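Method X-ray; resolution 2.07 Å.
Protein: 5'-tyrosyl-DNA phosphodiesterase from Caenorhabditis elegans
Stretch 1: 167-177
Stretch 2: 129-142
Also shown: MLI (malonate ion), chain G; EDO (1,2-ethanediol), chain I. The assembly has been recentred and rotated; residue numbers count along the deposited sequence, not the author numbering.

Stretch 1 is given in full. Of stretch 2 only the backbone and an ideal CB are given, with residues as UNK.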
# COMPACT_ATOMS: atom_id res chain seq x y z
N ASN A 167 1.35 9.86 1.48
CA ASN A 167 1.54 11.06 2.29
C ASN A 167 0.98 12.33 1.65
O ASN A 167 1.50 13.43 1.88
CB ASN A 167 3.01 11.26 2.63
CG ASN A 167 3.41 10.54 3.91
OD1 ASN A 167 2.71 10.63 4.91
ND2 ASN A 167 4.52 9.81 3.86
N LEU A 168 -0.08 12.16 0.86
CA LEU A 168 -0.62 13.25 0.05
C LEU A 168 -1.63 14.12 0.78
O LEU A 168 -2.42 13.63 1.60
CB LEU A 168 -1.29 12.70 -1.23
CG LEU A 168 -0.41 12.16 -2.37
CD1 LEU A 168 -1.27 11.50 -3.48
CD2 LEU A 168 0.49 13.25 -2.95
N ARG A 169 -1.58 15.42 0.50
CA ARG A 169 -2.74 16.28 0.67
C ARG A 169 -3.34 16.37 -0.74
O ARG A 169 -2.59 16.37 -1.72
CB ARG A 169 -2.31 17.65 1.20
CG ARG A 169 -0.86 17.69 1.72
CD ARG A 169 -0.71 17.17 3.14
NE ARG A 169 0.40 16.23 3.28
CZ ARG A 169 1.13 16.08 4.39
NH1 ARG A 169 0.88 16.82 5.46
NH2 ARG A 169 2.13 15.19 4.43
N ASP A 170 -4.66 16.42 -0.87
CA ASP A 170 -5.28 16.36 -2.21
C ASP A 170 -4.77 17.37 -3.24
O ASP A 170 -4.69 17.07 -4.43
CB ASP A 170 -6.81 16.41 -2.13
CG ASP A 170 -7.44 15.03 -2.06
OD1 ASP A 170 -7.51 14.37 -3.13
OD2 ASP A 170 -7.84 14.59 -0.96
N GLU A 171 -4.44 18.58 -2.79
CA GLU A 171 -3.95 19.62 -3.69
C GLU A 171 -2.59 19.25 -4.29
O GLU A 171 -2.11 19.91 -5.20
CB GLU A 171 -3.85 20.95 -2.96
CG GLU A 171 -2.84 20.94 -1.82
CD GLU A 171 -3.31 20.12 -0.63
OE1 GLU A 171 -4.33 19.41 -0.75
OE2 GLU A 171 -2.66 20.20 0.44
N GLU A 172 -1.96 18.21 -3.74
CA GLU A 172 -0.65 17.78 -4.22
C GLU A 172 -0.72 16.82 -5.42
O GLU A 172 0.29 16.61 -6.10
CB GLU A 172 0.16 17.14 -3.08
CG GLU A 172 0.55 18.10 -1.96
CD GLU A 172 1.26 17.41 -0.79
OE1 GLU A 172 1.08 16.18 -0.60
OE2 GLU A 172 2.00 18.10 -0.06
N VAL A 173 -1.89 16.25 -5.68
CA VAL A 173 -2.05 15.27 -6.77
C VAL A 173 -1.94 15.93 -8.14
O VAL A 173 -2.69 16.85 -8.45
CB VAL A 173 -3.41 14.55 -6.69
CG1 VAL A 173 -3.67 13.77 -7.98
CG2 VAL A 173 -3.47 13.64 -5.48
N SER A 174 -0.99 15.45 -8.95
CA SER A 174 -0.70 16.05 -10.25
C SER A 174 -1.25 15.24 -11.42
O SER A 174 -2.44 14.93 -11.49
CB SER A 174 0.82 16.20 -10.44
OG SER A 174 1.44 14.96 -10.69
N ARG A 175 -0.35 14.92 -12.34
CA ARG A 175 -0.70 14.35 -13.64
C ARG A 175 -1.07 12.86 -13.60
O ARG A 175 -0.27 11.99 -13.97
CB ARG A 175 0.46 14.61 -14.61
CG ARG A 175 1.82 14.09 -14.12
CD ARG A 175 2.96 14.71 -14.93
NE ARG A 175 4.29 14.13 -14.68
CZ ARG A 175 5.12 14.51 -13.71
NH1 ARG A 175 4.77 15.48 -12.87
NH2 ARG A 175 6.31 13.92 -13.58
N VAL A 176 -2.31 12.59 -13.19
CA VAL A 176 -2.88 11.25 -13.23
C VAL A 176 -3.37 10.95 -14.64
O VAL A 176 -4.17 11.71 -15.19
CB VAL A 176 -4.07 11.14 -12.25
CG1 VAL A 176 -4.78 9.79 -12.42
CG2 VAL A 176 -3.61 11.36 -10.82
N PRO A 177 -2.88 9.87 -15.25
CA PRO A 177 -3.31 9.59 -16.62
C PRO A 177 -4.79 9.24 -16.70
O PRO A 177 -5.35 8.67 -15.76
CB PRO A 177 -2.48 8.36 -17.01
CG PRO A 177 -1.31 8.37 -16.07
CD PRO A 177 -1.84 8.93 -14.79
N UNK A 129 7.96 11.96 3.58
CA UNK A 129 7.10 12.29 4.71
C UNK A 129 7.17 13.78 5.11
O UNK A 129 8.20 14.44 4.87
CB UNK A 129 7.48 11.42 5.91
N UNK A 130 6.09 14.26 5.72
CA UNK A 130 5.93 15.61 6.32
C UNK A 130 5.63 16.74 5.35
O UNK A 130 6.00 16.70 4.18
CB UNK A 130 7.21 15.97 7.08
N UNK A 131 4.98 17.76 5.88
CA UNK A 131 4.61 18.95 5.13
C UNK A 131 5.82 19.57 4.44
O UNK A 131 5.73 20.00 3.29
CB UNK A 131 3.95 19.97 6.06
N UNK A 132 6.95 19.61 5.14
CA UNK A 132 8.16 20.25 4.62
C UNK A 132 8.67 19.62 3.32
O UNK A 132 9.36 20.27 2.53
CB UNK A 132 9.26 20.19 5.68
N UNK A 133 8.34 18.36 3.10
CA UNK A 133 8.92 17.65 1.97
C UNK A 133 7.94 17.54 0.81
O UNK A 133 8.01 16.62 0.00
CB UNK A 133 9.38 16.26 2.40
N UNK A 134 7.01 18.48 0.77
CA UNK A 134 6.10 18.61 -0.36
C UNK A 134 6.83 18.62 -1.69
O UNK A 134 6.41 17.95 -2.64
CB UNK A 134 5.27 19.89 -0.22
N UNK A 135 7.93 19.39 -1.78
CA UNK A 135 8.65 19.42 -3.06
C UNK A 135 9.04 18.02 -3.50
O UNK A 135 8.69 17.61 -4.61
CB UNK A 135 9.90 20.30 -2.96
N UNK A 136 9.73 17.28 -2.64
CA UNK A 136 10.19 15.95 -2.98
C UNK A 136 9.02 15.02 -3.24
O UNK A 136 9.04 14.22 -4.18
CB UNK A 136 11.08 15.39 -1.87
N UNK A 137 8.00 15.12 -2.39
CA UNK A 137 6.85 14.22 -2.49
C UNK A 137 6.09 14.41 -3.81
O UNK A 137 5.73 13.44 -4.48
CB UNK A 137 5.91 14.45 -1.31
N UNK A 138 5.86 15.66 -4.19
CA UNK A 138 5.13 15.94 -5.42
C UNK A 138 5.90 15.47 -6.65
O UNK A 138 5.31 14.99 -7.61
CB UNK A 138 4.83 17.44 -5.53
N UNK A 139 7.22 15.60 -6.61
CA UNK A 139 8.04 15.10 -7.71
C UNK A 139 7.98 13.58 -7.80
O UNK A 139 7.92 13.02 -8.89
CB UNK A 139 9.49 15.56 -7.54
N UNK A 140 8.04 12.92 -6.65
CA UNK A 140 7.98 11.46 -6.62
C UNK A 140 6.65 10.97 -7.20
O UNK A 140 6.63 10.05 -8.01
CB UNK A 140 8.16 10.94 -5.19
N UNK A 141 5.55 11.58 -6.77
CA UNK A 141 4.23 11.19 -7.27
C UNK A 141 4.17 11.31 -8.81
O UNK A 141 3.70 10.40 -9.49
CB UNK A 141 3.15 12.06 -6.63
N UNK A 142 4.65 12.45 -9.33
CA UNK A 142 4.69 12.68 -10.77
C UNK A 142 5.51 11.60 -11.46
O UNK A 142 5.09 11.01 -12.45
CB UNK A 142 5.27 14.06 -11.08
C1 MLI G . 6.66 8.28 8.55
C2 MLI G . 6.37 8.17 10.01
C3 MLI G . 5.43 8.35 7.71
O6 MLI G . 6.26 9.20 10.72
O7 MLI G . 6.27 7.02 10.53
O8 MLI G . 5.54 8.84 6.56
O9 MLI G . 4.33 7.90 8.15
C1 EDO I . 2.39 16.43 8.38
O1 EDO I . 3.34 17.38 8.90
C2 EDO I . 1.17 16.33 9.29
O2 EDO I . 1.47 16.91 10.57

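Position 129 has an extended backbone, and its CA-to-CB bond points away from stretch 1 overall. Even so, its ideal CB lies 3.9 Å from Asn 167 ND2, and a malonate oxygen is nearby. A small polar residue suits it. It is Ser 129: its OG donates to malonate O8 at 2.5 Å, and Asn 167 ND2 donates to the same O8 at 3.0 Å.

Position 130 has positive phi, 80°, and its CB points away into space free of stretch 1. Glycine would be most at ease with these angles; a CB is strained but possible. It is nonetheless beta-branched Thr 130, whose OG1 donates to Ser 129 O at 2.7 Å. Water 1 links Thr 130 N with Asn 167 OD1 and Arg 169 NH2, though the last two bonds are weak.

Position 131 opens a 3-10 segment. Its CB points sideways, 4.4 Å from Arg 169 NH1, and many residues would fit. It is Arg 131, and its CA lies over one face of the Arg 169 guanidinium.

Positions 132 and 133 have nothing of stretch 1 within 5.5 Å of CB. Polar residues suit both, and 133 is an N-cap. They are Glu 132 and His 133; His 133 ND1 donates to Ser 129 O at 2.8 Å.

Position 134 is in the helix, near its start. Its CB is sideways but 3.7 Å from Glu 172 OE2, and 8.0 Å from Glu 171 OE2, in reach of a long side chain. Two acids favour a base, lysine or arginine. It is Arg 134. Its NE donates to Glu 172 OE2 at 2.8 Å, and its NH2 forms a salt bridge with Glu 171 OE2 at 3.1 Å, where the acid's placement is less sure.

Positions 135 and 136 carry CB atoms clear of stretch 1. The first turn of a helix tolerates proline, and a polar residue suits the next site. They are Pro 135 and Gln 136.

Position 137 points toward stretch 1, its CB 5.2 Å from Glu 172 OE1. A long base could reach the carboxylate. It is Arg 137: its NE donates to Glu 172 OE1 at 3.0 Å, and its NH2 to Glu 172 OE2 at 3.1 Å. The same guanidinium also holds Thr 130 O, tying the loop before the helix to this site. Arg 169 NH2 lies only 3.5 Å from Arg 137 NH2, a close pair of like charges beside the acid.

The CA-to-CB bond of 138 points sideways, and its ideal CB lies 4.7 Å from Glu 172 O. A small or medium residue suits it. It is Cys 138, whose SG packs 3.7 Å from Glu 172 CB.

Positions 139 and 140 face no atom of stretch 1. Many helix formers would serve; they are Ala 139 and Gln 140.

Position 141 points toward Leu 168, with Val 173 and Val 176 beyond. A large apolar side chain is expected. It is Phe 141: CE1 meets Leu 168 CD1 at 3.6 Å, and Val 176 CG2 sits at the ring edge.

Position 142 allows no CB, since an ideal one falls 2.3 Å from Arg 175 NH1. Gly 142 lets that guanidinium lay one face over its C atom.

Stretch 2, residues 129-142: STREHRPQRCAQFG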
# COMPACT_ATOMS: atom_id res chain seq x y z
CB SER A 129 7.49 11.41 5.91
OG SER A 129 7.54 10.03 5.57
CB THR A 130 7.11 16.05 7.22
OG1 THR A 130 8.14 16.65 6.41
CG2 THR A 130 7.67 14.86 8.01
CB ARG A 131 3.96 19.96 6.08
CG ARG A 131 3.65 21.33 5.50
CD ARG A 131 2.73 21.29 4.29
NE ARG A 131 2.45 22.65 3.82
CZ ARG A 131 3.25 23.37 3.04
NH1 ARG A 131 4.40 22.86 2.61
NH2 ARG A 131 2.90 24.60 2.67
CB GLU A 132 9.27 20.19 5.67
CG GLU A 132 8.87 20.82 6.99
CD GLU A 132 9.53 20.16 8.18
OE1 GLU A 132 8.92 19.22 8.75
OE2 GLU A 132 10.65 20.57 8.54
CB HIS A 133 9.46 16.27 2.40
CG HIS A 133 10.59 16.34 3.37
ND1 HIS A 133 10.44 16.11 4.72
CD2 HIS A 133 11.91 16.61 3.18
CE1 HIS A 133 11.61 16.24 5.33
NE2 HIS A 133 12.52 16.54 4.41
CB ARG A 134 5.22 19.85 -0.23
CG ARG A 134 4.49 20.19 -1.53
CD ARG A 134 3.45 21.28 -1.35
NE ARG A 134 2.35 20.84 -0.50
CZ ARG A 134 1.25 21.54 -0.26
NH1 ARG A 134 1.09 22.74 -0.81
NH2 ARG A 134 0.30 21.05 0.53
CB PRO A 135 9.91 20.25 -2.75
CG PRO A 135 9.49 21.14 -1.59
CD PRO A 135 8.56 20.28 -0.77
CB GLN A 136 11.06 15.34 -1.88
CG GLN A 136 12.35 16.08 -1.56
CD GLN A 136 12.16 17.10 -0.45
OE1 GLN A 136 11.20 17.88 -0.45
NE2 GLN A 136 13.07 17.08 0.51
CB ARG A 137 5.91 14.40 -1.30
CG ARG A 137 4.58 13.68 -1.43
CD ARG A 137 3.87 13.62 -0.08
NE ARG A 137 3.58 14.94 0.47
CZ ARG A 137 4.30 15.53 1.43
NH1 ARG A 137 5.35 14.90 1.94
NH2 ARG A 137 3.97 16.73 1.87
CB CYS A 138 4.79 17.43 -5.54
SG CYS A 138 3.54 18.00 -4.41
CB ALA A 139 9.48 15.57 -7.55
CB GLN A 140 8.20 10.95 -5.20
CG GLN A 140 9.63 11.18 -4.70
CD GLN A 140 9.76 10.99 -3.19
OE1 GLN A 140 8.78 10.68 -2.50
NE2 GLN A 140 10.97 11.21 -2.68
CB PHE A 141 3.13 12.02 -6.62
CG PHE A 141 1.74 11.58 -6.99
CD1 PHE A 141 1.09 10.59 -6.25
CD2 PHE A 141 1.09 12.13 -8.08
CE1 PHE A 141 -0.19 10.17 -6.60
CE2 PHE A 141 -0.19 11.72 -8.44
CZ PHE A 141 -0.84 10.74 -7.69
O HOH W 1 3.48 13.07 6.03
O HOH W 2 8.61 14.85 -11.48
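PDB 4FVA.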